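PDB 1RE5: 3-carboxy-cis,cis-muconate cycloisomerase from Pseudomonas putida, which belongs to the fumarase/aspartase superfamily of largely helical enzymes, which form homotetramers around a bundle of long helices. Local coordinates for residues Gly130-Thr135 / Arg339-Ile344; Tyr9-Ala14 / Leu333-Leu338; Arg37-Ala42 / Met207-Ala212; Leu188-Gly193 / Glu215-Thr220. All blocks are in the same frame, centred on the assembly; numbering follows the deposited sequence.

Interaction 1: residues Gly130-Thr135 / Arg339-Ile344; sequences GKLADT and RQAQVI
Q342 and L132 carry the contact between 130-135 and 339-344, with K131 contributing less. The segments run nearly alongside in the same direction, their axes 9.8 Å apart at closest and inclined by 22°. Q342 bridges that gap: CG lies anti to the backbone N, and the bend at chi2 (62°) carries CD toward the turn of K131 and L132. Its OE1 then lies against L132 CB at 3.6 Å. OE1 is also near L132 N, but the angle there is too poor for a hydrogen bond; no hydrogen bond joins Q342 to 130-135, and its amide meets them by van der Waals contact.

The K131 chain crosses that of Q342 at about a right angle, its CE 3.4 Å from Q342 OE1, while its NZ forms a salt bridge with D128. L132 in turn crosses to helix 319-347: CD1 rests 3.7 Å from A341 O, and CD2 faces A341 CB at 4.2 Å.

Both segments belong to long helices, 106-142 and 319-347, in the central bundle. L247 of helix 231-257 touches both L132 and A341; L173 of helix 162-187 adds to the packing on L132, and L291 of helix 286-307 meets A341.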
loop_
_atom_site.group_PDB
_atom_site.type_symbol
_atom_site.label_atom_id
_atom_site.label_comp_id
_atom_site.label_asym_id
_atom_site.label_seq_id
_atom_site.Cartn_x
_atom_site.Cartn_y
_atom_site.Cartn_z
ATOM N N GLY D 130 -21.096 7.994 -17.412
ATOM C CA GLY D 130 -21.686 8.308 -18.704
ATOM C C GLY D 130 -21.930 9.801 -18.836
ATOM O O GLY D 130 -21.664 10.411 -19.872
ATOM N N LYS D 131 -22.438 10.405 -17.772
ATOM C CA LYS D 131 -22.693 11.836 -17.791
ATOM C C LYS D 131 -21.357 12.571 -18.017
ATOM O O LYS D 131 -21.227 13.373 -18.937
ATOM C CB LYS D 131 -23.339 12.249 -16.468
ATOM C CG LYS D 131 -23.696 13.717 -16.351
ATOM C CD LYS D 131 -24.264 14.019 -14.963
ATOM C CE LYS D 131 -23.256 13.662 -13.851
ATOM N NZ LYS D 131 -23.837 13.709 -12.463
ATOM N N LEU D 132 -20.362 12.271 -17.189
ATOM C CA LEU D 132 -19.048 12.883 -17.305
ATOM C C LEU D 132 -18.417 12.670 -18.686
ATOM O O LEU D 132 -17.836 13.591 -19.252
ATOM C CB LEU D 132 -18.119 12.333 -16.215
ATOM C CG LEU D 132 -16.667 12.831 -16.175
ATOM C CD1 LEU D 132 -16.597 14.332 -15.874
ATOM C CD2 LEU D 132 -15.924 12.048 -15.127
ATOM N N ALA D 133 -18.529 11.466 -19.230
ATOM C CA ALA D 133 -17.965 11.182 -20.543
ATOM C C ALA D 133 -18.645 12.028 -21.619
ATOM O O ALA D 133 -17.995 12.483 -22.562
ATOM C CB ALA D 133 -18.113 9.705 -20.869
ATOM N N ASP D 134 -19.952 12.236 -21.478
ATOM C CA ASP D 134 -20.697 13.041 -22.441
ATOM C C ASP D 134 -20.162 14.463 -22.475
ATOM O O ASP D 134 -19.730 14.955 -23.529
ATOM C CB ASP D 134 -22.192 13.081 -22.095
ATOM C CG ASP D 134 -22.970 11.891 -22.670
ATOM O OD1 ASP D 134 -22.656 11.456 -23.803
ATOM O OD2 ASP D 134 -23.910 11.405 -21.996
ATOM N N THR D 135 -20.171 15.115 -21.313
ATOM C CA THR D 135 -19.713 16.491 -21.237
ATOM C C THR D 135 -18.251 16.630 -21.618
ATOM O O THR D 135 -17.845 17.647 -22.192
ATOM C CB THR D 135 -19.939 17.109 -19.828
ATOM O OG1 THR D 135 -18.681 17.303 -19.182
ATOM C CG2 THR D 135 -20.810 16.222 -18.980
ATOM N N ARG D 339 -18.093 13.257 -8.768
ATOM C CA ARG D 339 -18.904 14.435 -8.549
ATOM C C ARG D 339 -18.153 15.713 -8.879
ATOM O O ARG D 339 -18.623 16.547 -9.657
ATOM C CB ARG D 339 -19.338 14.504 -7.104
ATOM C CG ARG D 339 -20.235 15.671 -6.857
ATOM C CD ARG D 339 -20.508 15.849 -5.393
ATOM N NE ARG D 339 -21.691 16.674 -5.177
ATOM C CZ ARG D 339 -22.029 17.193 -4.003
ATOM N NH1 ARG D 339 -21.261 16.972 -2.933
ATOM N NH2 ARG D 339 -23.137 17.923 -3.900
ATOM N N GLN D 340 -16.978 15.858 -8.278
ATOM C CA GLN D 340 -16.147 17.039 -8.470
ATOM C C GLN D 340 -15.607 17.165 -9.885
ATOM O O GLN D 340 -15.488 18.271 -10.402
ATOM C CB GLN D 340 -14.991 17.010 -7.486
ATOM C CG GLN D 340 -14.597 18.370 -7.007
ATOM C CD GLN D 340 -15.743 19.090 -6.339
ATOM O OE1 GLN D 340 -16.369 18.573 -5.400
ATOM N NE2 GLN D 340 -16.027 20.299 -6.816
ATOM N N ALA D 341 -15.277 16.038 -10.511
ATOM C CA ALA D 341 -14.763 16.051 -11.882
ATOM C C ALA D 341 -15.837 16.575 -12.838
ATOM O O ALA D 341 -15.529 17.253 -13.821
ATOM C CB ALA D 341 -14.333 14.651 -12.307
ATOM N N GLN D 342 -17.097 16.254 -12.546
ATOM C CA GLN D 342 -18.212 16.700 -13.370
ATOM C C GLN D 342 -18.301 18.221 -13.312
ATOM O O GLN D 342 -18.406 18.895 -14.348
ATOM C CB GLN D 342 -19.523 16.092 -12.859
ATOM C CG GLN D 342 -20.771 16.505 -13.640
ATOM C CD GLN D 342 -20.722 16.078 -15.093
ATOM O OE1 GLN D 342 -20.496 14.905 -15.398
ATOM N NE2 GLN D 342 -20.942 17.027 -16.000
ATOM N N VAL D 343 -18.260 18.760 -12.097
ATOM C CA VAL D 343 -18.337 20.197 -11.921
ATOM C C VAL D 343 -17.283 20.928 -12.735
ATOM O O VAL D 343 -17.613 21.860 -13.461
ATOM C CB VAL D 343 -18.164 20.612 -10.455
ATOM C CG1 VAL D 343 -17.979 22.125 -10.360
ATOM C CG2 VAL D 343 -19.364 20.191 -9.659
ATOM N N ILE D 344 -16.022 20.511 -12.628
ATOM C CA ILE D 344 -14.998 21.215 -13.375
ATOM C C ILE D 344 -15.048 20.914 -14.859
ATOM O O ILE D 344 -14.777 21.781 -15.668
ATOM C CB ILE D 344 -13.531 20.962 -12.843
ATOM C CG1 ILE D 344 -12.750 20.149 -13.861
ATOM C CG2 ILE D 344 -13.522 20.293 -11.469
ATOM C CD1 ILE D 344 -11.353 19.892 -13.423
#

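Interaction 2: residues Tyr9-Ala14 / Leu333-Leu338; sequences YFTAPA and LVSGAL
F10 meets the helical segment 333-338 through its carbonyl group. F10 O points at G336 CA, 3.1 Å away, in a CA-H...O contact with an angle of 163° at the hydrogen. G336 has no side chain on the surface it turns to the loop, which lets the backbones come this near. A water donates to F10 O and also to L333 O, at 2.9 Å from the latter, tying the end of helix 7-10 to a helical carbonyl.

At T11 the chain leaves helical geometry and passes over the same glycine, with T11 CA 4.0 Å from G336 CA. T11 CG2 stands 3.8 Å from S335 OG, while its OG1 is hydrogen-bonded to D7 OD1.

A12, at the N-cap position of helix 13-18, gives the direct hydrogen bond: A12 N donates to S335 OG over 3.1 Å, nearly straight at 163°. S335 OG sits between its own backbone N and carbonyl carbon (chi1 76°) and is also hydrogen-bonded to C332 O, so its hydroxyl links the loop to the preceding turn of its helix. A12 CB packs on the same oxygen at 3.4 Å.

M15 of helix 13-18 extends the contact over S335. On other sides of helix 319-347, V334 packs on L240 of helix 231-257 and A337 on L291 of helix 286-307. Y9, on helix 7-10, packs on A289 of helix 286-307 and touches G75 of the second subunit.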
loop_
_atom_site.group_PDB
_atom_site.type_symbol
_atom_site.label_atom_id
_atom_site.label_comp_id
_atom_site.label_asym_id
_atom_site.label_seq_id
_atom_site.Cartn_x
_atom_site.Cartn_y
_atom_site.Cartn_z
ATOM N N TYR D 9 -17.691 17.341 1.203
ATOM C CA TYR D 9 -16.611 17.682 0.292
ATOM C C TYR D 9 -15.978 16.458 -0.375
ATOM O O TYR D 9 -15.623 16.515 -1.548
ATOM C CB TYR D 9 -15.548 18.466 1.060
ATOM C CG TYR D 9 -14.371 18.989 0.256
ATOM C CD1 TYR D 9 -14.541 19.556 -1.009
ATOM C CD2 TYR D 9 -13.099 19.008 0.814
ATOM C CE1 TYR D 9 -13.461 20.132 -1.691
ATOM C CE2 TYR D 9 -12.029 19.580 0.151
ATOM C CZ TYR D 9 -12.206 20.140 -1.098
ATOM O OH TYR D 9 -11.111 20.699 -1.733
ATOM N N PHE D 10 -15.858 15.352 0.356
ATOM C CA PHE D 10 -15.234 14.135 -0.191
ATOM C C PHE D 10 -16.170 13.028 -0.735
ATOM O O PHE D 10 -15.738 12.161 -1.518
ATOM C CB PHE D 10 -14.315 13.501 0.872
ATOM C CG PHE D 10 -13.121 14.347 1.254
ATOM C CD1 PHE D 10 -12.605 14.297 2.548
ATOM C CD2 PHE D 10 -12.493 15.164 0.318
ATOM C CE1 PHE D 10 -11.485 15.043 2.902
ATOM C CE2 PHE D 10 -11.373 15.913 0.663
ATOM C CZ PHE D 10 -10.869 15.851 1.963
ATOM N N THR D 11 -17.437 13.044 -0.329
ATOM C CA THR D 11 -18.372 12.009 -0.758
ATOM C C THR D 11 -19.585 12.577 -1.474
ATOM O O THR D 11 -19.998 13.698 -1.199
ATOM C CB THR D 11 -18.870 11.194 0.457
ATOM O OG1 THR D 11 -17.746 10.763 1.238
ATOM C CG2 THR D 11 -19.637 9.966 0.003
ATOM N N ALA D 12 -20.139 11.809 -2.407
ATOM C CA ALA D 12 -21.331 12.231 -3.132
ATOM C C ALA D 12 -22.507 11.780 -2.260
ATOM O O ALA D 12 -22.638 10.594 -1.944
ATOM C CB ALA D 12 -21.384 11.565 -4.484
ATOM N N PRO D 13 -23.380 12.725 -1.862
ATOM C CA PRO D 13 -24.547 12.443 -1.010
ATOM C C PRO D 13 -25.333 11.174 -1.310
ATOM O O PRO D 13 -25.728 10.448 -0.392
ATOM C CB PRO D 13 -25.394 13.713 -1.138
ATOM C CG PRO D 13 -24.938 14.322 -2.431
ATOM C CD PRO D 13 -23.452 14.095 -2.394
ATOM N N ALA D 14 -25.563 10.900 -2.584
ATOM C CA ALA D 14 -26.308 9.708 -2.970
ATOM C C ALA D 14 -25.563 8.454 -2.563
ATOM O O ALA D 14 -26.173 7.480 -2.130
ATOM C CB ALA D 14 -26.532 9.706 -4.458
ATOM N N LEU D 333 -15.157 7.502 -1.721
ATOM C CA LEU D 333 -14.041 8.317 -2.194
ATOM C C LEU D 333 -14.160 8.583 -3.689
ATOM O O LEU D 333 -13.993 9.716 -4.152
ATOM C CB LEU D 333 -12.721 7.597 -1.902
ATOM C CG LEU D 333 -11.702 8.201 -0.919
ATOM C CD1 LEU D 333 -12.316 9.328 -0.094
ATOM C CD2 LEU D 333 -11.186 7.086 -0.017
ATOM N N VAL D 334 -14.451 7.531 -4.441
ATOM C CA VAL D 334 -14.590 7.654 -5.873
ATOM C C VAL D 334 -15.841 8.458 -6.251
ATOM O O VAL D 334 -15.800 9.271 -7.184
ATOM C CB VAL D 334 -14.629 6.259 -6.521
ATOM C CG1 VAL D 334 -14.881 6.375 -8.011
ATOM C CG2 VAL D 334 -13.302 5.542 -6.270
ATOM N N SER D 335 -16.945 8.252 -5.531
ATOM C CA SER D 335 -18.181 8.977 -5.830
ATOM C C SER D 335 -17.939 10.469 -5.662
ATOM O O SER D 335 -18.465 11.288 -6.410
ATOM C CB SER D 335 -19.309 8.528 -4.905
ATOM O OG SER D 335 -19.150 9.093 -3.617
ATOM N N GLY D 336 -17.128 10.827 -4.677
ATOM C CA GLY D 336 -16.827 12.228 -4.465
ATOM C C GLY D 336 -15.966 12.787 -5.581
ATOM O O GLY D 336 -16.102 13.959 -5.945
ATOM N N ALA D 337 -15.072 11.962 -6.131
ATOM C CA ALA D 337 -14.195 12.419 -7.213
ATOM C C ALA D 337 -14.985 12.592 -8.500
ATOM O O ALA D 337 -14.796 13.565 -9.219
ATOM C CB ALA D 337 -13.023 11.435 -7.431
ATOM N N LEU D 338 -15.874 11.651 -8.791
ATOM C CA LEU D 338 -16.692 11.740 -9.994
ATOM C C LEU D 338 -17.512 13.021 -9.936
ATOM O O LEU D 338 -17.611 13.773 -10.913
ATOM C CB LEU D 338 -17.623 10.536 -10.084
ATOM C CG LEU D 338 -16.990 9.333 -10.766
ATOM C CD1 LEU D 338 -17.833 8.122 -10.493
ATOM C CD2 LEU D 338 -16.853 9.590 -12.267
HETATM O O HOH W 1 -12.851 11.902 -2.648
#

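Interaction 3: residues Arg37-Ala42 / Met207-Ala212; sequences RAEASA and MPVAEA
A38 and A212 meet methyl to methyl, A38 CB lying 3.6 Å from A212 CB, and these small side chains allow the two backbones to approach to 5.1 Å between the same residues' CA atoms. A38 CB also lies against V209 O at 3.8 Å.

V209 spreads its two branches over separate partners. CG1, anti to the backbone N (chi1 175°), touches E39 CG; CG2 turns to A42 CB, 3.8 Å away. E39 therefore contributes mainly the aliphatic root of its side chain, which crosses the valine at a slant. No hydrogen bond joins the two segments; the side chains meet carbon to carbon.

The bonds that shape the first segment come next. Where helix 21-40 ends, S41 OG donates to A38 O over 2.8 Å from above the carbonyl plane, 45° out of it. A42 N bonds to E39 O at 3.0 Å, which holds the turn that presents A42 CB to V209.

The contact thus joins the last turn of helix 21-40 to helix 206-217, far from the centre of the chain. L44, L102 and L202, all from loops, pack on E39; R37 forms a salt bridge with E54 of helix 47-56, and M207 touches R440, on helix 434-449 of the third subunit.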
loop_
_atom_site.group_PDB
_atom_site.type_symbol
_atom_site.label_atom_id
_atom_site.label_comp_id
_atom_site.label_asym_id
_atom_site.label_seq_id
_atom_site.Cartn_x
_atom_site.Cartn_y
_atom_site.Cartn_z
ATOM N N ARG D 37 -39.584 -15.751 1.509
ATOM C CA ARG D 37 -40.359 -15.821 0.283
ATOM C C ARG D 37 -39.938 -17.034 -0.556
ATOM O O ARG D 37 -40.777 -17.819 -1.008
ATOM C CB ARG D 37 -40.134 -14.534 -0.508
ATOM C CG ARG D 37 -41.315 -14.034 -1.305
ATOM C CD ARG D 37 -40.949 -12.704 -1.950
ATOM N NE ARG D 37 -40.529 -11.721 -0.953
ATOM C CZ ARG D 37 -39.584 -10.796 -1.149
ATOM N NH1 ARG D 37 -38.943 -10.721 -2.314
ATOM N NH2 ARG D 37 -39.279 -9.938 -0.178
ATOM N N ALA D 38 -38.634 -17.197 -0.750
ATOM C CA ALA D 38 -38.126 -18.291 -1.571
ATOM C C ALA D 38 -38.323 -19.656 -0.948
ATOM O O ALA D 38 -38.550 -20.637 -1.652
ATOM C CB ALA D 38 -36.641 -18.075 -1.885
ATOM N N GLU D 39 -38.230 -19.734 0.370
ATOM C CA GLU D 39 -38.389 -21.020 1.031
ATOM C C GLU D 39 -39.865 -21.401 1.134
ATOM O O GLU D 39 -40.211 -22.590 1.168
ATOM C CB GLU D 39 -37.726 -20.983 2.412
ATOM C CG GLU D 39 -36.235 -20.698 2.329
ATOM C CD GLU D 39 -35.543 -20.776 3.670
ATOM O OE1 GLU D 39 -35.991 -20.090 4.619
ATOM O OE2 GLU D 39 -34.542 -21.518 3.772
ATOM N N ALA D 40 -40.734 -20.390 1.166
ATOM C CA ALA D 40 -42.168 -20.636 1.243
ATOM C C ALA D 40 -42.600 -21.361 -0.029
ATOM O O ALA D 40 -43.320 -22.355 0.022
ATOM C CB ALA D 40 -42.919 -19.324 1.375
ATOM N N SER D 41 -42.137 -20.861 -1.169
ATOM C CA SER D 41 -42.465 -21.447 -2.460
ATOM C C SER D 41 -41.798 -22.796 -2.676
ATOM O O SER D 41 -41.922 -23.386 -3.749
ATOM C CB SER D 41 -42.041 -20.504 -3.578
ATOM O OG SER D 41 -40.652 -20.243 -3.493
ATOM N N ALA D 42 -41.081 -23.274 -1.664
ATOM C CA ALA D 42 -40.408 -24.567 -1.746
ATOM C C ALA D 42 -41.063 -25.484 -0.720
ATOM O O ALA D 42 -40.713 -26.663 -0.590
ATOM C CB ALA D 42 -38.931 -24.406 -1.443
ATOM N N MET D 207 -31.004 -26.462 -3.783
ATOM C CA MET D 207 -30.987 -25.784 -5.081
ATOM C C MET D 207 -32.292 -25.061 -5.402
ATOM O O MET D 207 -32.280 -23.943 -5.930
ATOM C CB MET D 207 -30.658 -26.772 -6.198
ATOM C CG MET D 207 -29.217 -27.230 -6.175
ATOM S SD MET D 207 -28.095 -25.820 -6.154
ATOM C CE MET D 207 -28.196 -25.318 -7.872
ATOM N N PRO D 208 -33.437 -25.692 -5.100
ATOM C CA PRO D 208 -34.701 -25.014 -5.397
ATOM C C PRO D 208 -34.789 -23.699 -4.637
ATOM O O PRO D 208 -35.151 -22.672 -5.202
ATOM C CB PRO D 208 -35.750 -26.025 -4.944
ATOM C CG PRO D 208 -35.077 -27.332 -5.226
ATOM C CD PRO D 208 -33.676 -27.092 -4.703
ATOM N N VAL D 209 -34.440 -23.728 -3.358
ATOM C CA VAL D 209 -34.498 -22.519 -2.551
ATOM C C VAL D 209 -33.493 -21.501 -3.079
ATOM O O VAL D 209 -33.792 -20.306 -3.173
ATOM C CB VAL D 209 -34.196 -22.825 -1.063
ATOM C CG1 VAL D 209 -34.128 -21.535 -0.261
ATOM C CG2 VAL D 209 -35.282 -23.725 -0.491
ATOM N N ALA D 210 -32.306 -21.993 -3.432
ATOM C CA ALA D 210 -31.230 -21.158 -3.962
ATOM C C ALA D 210 -31.658 -20.372 -5.205
ATOM O O ALA D 210 -31.528 -19.143 -5.260
ATOM C CB ALA D 210 -30.019 -22.027 -4.288
ATOM N N GLU D 211 -32.174 -21.085 -6.200
ATOM C CA GLU D 211 -32.607 -20.449 -7.438
ATOM C C GLU D 211 -33.753 -19.477 -7.196
ATOM O O GLU D 211 -33.762 -18.367 -7.732
ATOM C CB GLU D 211 -32.987 -21.522 -8.453
ATOM C CG GLU D 211 -31.908 -22.590 -8.525
ATOM C CD GLU D 211 -31.862 -23.316 -9.847
ATOM O OE1 GLU D 211 -32.917 -23.843 -10.272
ATOM O OE2 GLU D 211 -30.763 -23.365 -10.455
ATOM N N ALA D 212 -34.708 -19.886 -6.368
ATOM C CA ALA D 212 -35.832 -19.023 -6.046
ATOM C C ALA D 212 -35.301 -17.737 -5.422
ATOM O O ALA D 212 -35.717 -16.637 -5.791
ATOM C CB ALA D 212 -36.764 -19.721 -5.073
#

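Interaction 4: residues Leu188-Gly193 / Glu215-Thr220; sequences LVLQFG and EQLKLT
T220 makes two backbone hydrogen bonds that straddle V189. T220 N donates to L188 O at 3.2 Å (161° at the hydrogen), and L190 N donates to T220 O at 2.9 Å (149°). This is the bonding pattern of a parallel beta bridge, here a single one. T220 O also receives a CA-H...O contact from V189 CA, 3.3 Å away, so two donors from consecutive residues converge on one carbonyl.

Leucines pack beside the bridge. L219 lays its forked end against the other backbone: CD2 is 4.1 Å from L188 CB, and CD1 is 4.0 Å from V189 O. L190 has CG anti to its backbone N (chi1 171°) and goes on to meet L217, CD1 to CD1 at 4.0 Å, the two side chains crossing at about a right angle. T220 CB lies 3.8 Å from L188 O.

K218, with positive phi, forms a Schellman motif just before L219 and T220. R119 of helix 106-142 bonds through NH2 to both L217 O and K218 O, and its side chain packs on L188 and L219. On the loop side, W226 NE1 bonds to L190 O and T112 OG1 is hydrogen-bonded to Q191 N.

The polar part of the contact is thus all main chain, with leucine packing added to it. With NH2 bonded to L217 O and K218 O, the R119 guanidinium would be expected to offset the negative pole near the helix end.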
loop_
_atom_site.group_PDB
_atom_site.type_symbol
_atom_site.label_atom_id
_atom_site.label_comp_id
_atom_site.label_asym_id
_atom_site.label_seq_id
_atom_site.Cartn_x
_atom_site.Cartn_y
_atom_site.Cartn_z
ATOM N N LEU D 188 -22.523 -9.265 -9.502
ATOM C CA LEU D 188 -23.876 -9.386 -8.980
ATOM C C LEU D 188 -24.355 -10.825 -8.841
ATOM O O LEU D 188 -25.244 -11.272 -9.574
ATOM C CB LEU D 188 -24.840 -8.587 -9.863
ATOM C CG LEU D 188 -24.488 -7.099 -9.998
ATOM C CD1 LEU D 188 -25.545 -6.358 -10.813
ATOM C CD2 LEU D 188 -24.370 -6.491 -8.613
ATOM N N VAL D 189 -23.758 -11.544 -7.896
ATOM C CA VAL D 189 -24.124 -12.926 -7.635
ATOM C C VAL D 189 -24.606 -13.065 -6.197
ATOM O O VAL D 189 -24.288 -12.234 -5.333
ATOM C CB VAL D 189 -22.934 -13.891 -7.858
ATOM C CG1 VAL D 189 -22.611 -13.983 -9.340
ATOM C CG2 VAL D 189 -21.707 -13.422 -7.056
ATOM N N LEU D 190 -25.381 -14.118 -5.953
ATOM C CA LEU D 190 -25.925 -14.382 -4.633
ATOM C C LEU D 190 -24.905 -15.120 -3.767
ATOM O O LEU D 190 -24.062 -15.856 -4.284
ATOM C CB LEU D 190 -27.187 -15.241 -4.754
ATOM C CG LEU D 190 -27.735 -15.774 -3.424
ATOM C CD1 LEU D 190 -28.521 -14.669 -2.722
ATOM C CD2 LEU D 190 -28.601 -17.000 -3.675
ATOM N N GLN D 191 -24.979 -14.904 -2.455
ATOM C CA GLN D 191 -24.100 -15.592 -1.515
ATOM C C GLN D 191 -25.017 -16.412 -0.621
ATOM O O GLN D 191 -25.612 -15.888 0.334
ATOM C CB GLN D 191 -23.313 -14.624 -0.628
ATOM C CG GLN D 191 -22.359 -15.361 0.307
ATOM C CD GLN D 191 -21.135 -15.896 -0.421
ATOM O OE1 GLN D 191 -20.081 -15.250 -0.426
ATOM N NE2 GLN D 191 -21.269 -17.061 -1.052
ATOM N N PHE D 192 -25.129 -17.700 -0.932
ATOM C CA PHE D 192 -25.997 -18.589 -0.169
ATOM C C PHE D 192 -25.313 -19.944 -0.046
ATOM O O PHE D 192 -25.340 -20.752 -0.979
ATOM C CB PHE D 192 -27.339 -18.722 -0.902
ATOM C CG PHE D 192 -28.411 -19.400 -0.102
ATOM C CD1 PHE D 192 -28.758 -18.928 1.166
ATOM C CD2 PHE D 192 -29.100 -20.489 -0.628
ATOM C CE1 PHE D 192 -29.785 -19.536 1.900
ATOM C CE2 PHE D 192 -30.121 -21.098 0.094
ATOM C CZ PHE D 192 -30.467 -20.619 1.363
ATOM N N GLY D 193 -24.694 -20.189 1.100
ATOM C CA GLY D 193 -24.003 -21.444 1.279
ATOM C C GLY D 193 -24.200 -22.053 2.645
ATOM O O GLY D 193 -23.874 -23.221 2.847
ATOM N N GLU D 215 -33.459 -15.370 -7.987
ATOM C CA GLU D 215 -34.482 -14.741 -8.810
ATOM C C GLU D 215 -35.232 -13.642 -8.047
ATOM O O GLU D 215 -35.537 -12.579 -8.593
ATOM C CB GLU D 215 -35.447 -15.813 -9.277
ATOM C CG GLU D 215 -36.559 -15.312 -10.146
ATOM C CD GLU D 215 -37.548 -16.413 -10.438
ATOM O OE1 GLU D 215 -38.174 -16.922 -9.469
ATOM O OE2 GLU D 215 -37.692 -16.775 -11.631
ATOM N N GLN D 216 -35.525 -13.910 -6.781
ATOM C CA GLN D 216 -36.218 -12.953 -5.922
ATOM C C GLN D 216 -35.471 -11.635 -5.815
ATOM O O GLN D 216 -36.071 -10.560 -5.848
ATOM C CB GLN D 216 -36.377 -13.534 -4.514
ATOM C CG GLN D 216 -37.548 -14.476 -4.375
ATOM C CD GLN D 216 -38.868 -13.748 -4.469
ATOM O OE1 GLN D 216 -39.874 -14.314 -4.896
ATOM N NE2 GLN D 216 -38.874 -12.484 -4.061
ATOM N N LEU D 217 -34.153 -11.735 -5.664
ATOM C CA LEU D 217 -33.295 -10.567 -5.518
ATOM C C LEU D 217 -32.757 -10.068 -6.850
ATOM O O LEU D 217 -32.039 -9.082 -6.900
ATOM C CB LEU D 217 -32.131 -10.912 -4.589
ATOM C CG LEU D 217 -32.504 -11.220 -3.137
ATOM C CD1 LEU D 217 -31.320 -11.847 -2.429
ATOM C CD2 LEU D 217 -32.965 -9.935 -2.432
ATOM N N LYS D 218 -33.105 -10.749 -7.930
ATOM C CA LYS D 218 -32.622 -10.347 -9.237
ATOM C C LYS D 218 -31.097 -10.422 -9.290
ATOM O O LYS D 218 -30.426 -9.532 -9.826
ATOM C CB LYS D 218 -33.088 -8.930 -9.560
ATOM C CG LYS D 218 -34.577 -8.823 -9.844
ATOM C CD LYS D 218 -34.929 -7.423 -10.344
ATOM C CE LYS D 218 -36.406 -7.282 -10.693
ATOM N NZ LYS D 218 -36.693 -5.885 -11.162
ATOM N N LEU D 219 -30.561 -11.491 -8.715
ATOM C CA LEU D 219 -29.130 -11.726 -8.711
ATOM C C LEU D 219 -28.876 -13.072 -9.360
ATOM O O LEU D 219 -29.729 -13.958 -9.318
ATOM C CB LEU D 219 -28.586 -11.779 -7.285
ATOM C CG LEU D 219 -28.629 -10.517 -6.439
ATOM C CD1 LEU D 219 -28.053 -10.832 -5.066
ATOM C CD2 LEU D 219 -27.839 -9.409 -7.126
ATOM N N THR D 220 -27.704 -13.235 -9.953
ATOM C CA THR D 220 -27.366 -14.499 -10.565
ATOM C C THR D 220 -26.950 -15.486 -9.470
ATOM O O THR D 220 -26.537 -15.090 -8.377
ATOM C CB THR D 220 -26.198 -14.328 -11.536
ATOM O OG1 THR D 220 -26.548 -13.346 -12.509
ATOM C CG2 THR D 220 -25.881 -15.645 -12.252
#

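The four contacts fall into two pairs. Interactions 1 and 2 share helix 319-347, with centres 12 Å apart, and touch where L132 CD2 meets L338 CD2 at 3.9 Å. Interactions 3 and 4 share helix 206-217, also with centres 12 Å apart, and V209 CG1 of the one lies 4.0 Å from F192 CE2 of the other. The pairs are well separated: nearest atoms of interactions 1 and 4 are about 16 Å apart, and centres of 1 and 3 about 43 Å. Interaction 2 lies next to the helix carrying the 2,3-dihydroxy-1,4-dithiobutane (DTT) pockets: L333 packs on L301, which follows the pocket residue G300 in helix 286-307.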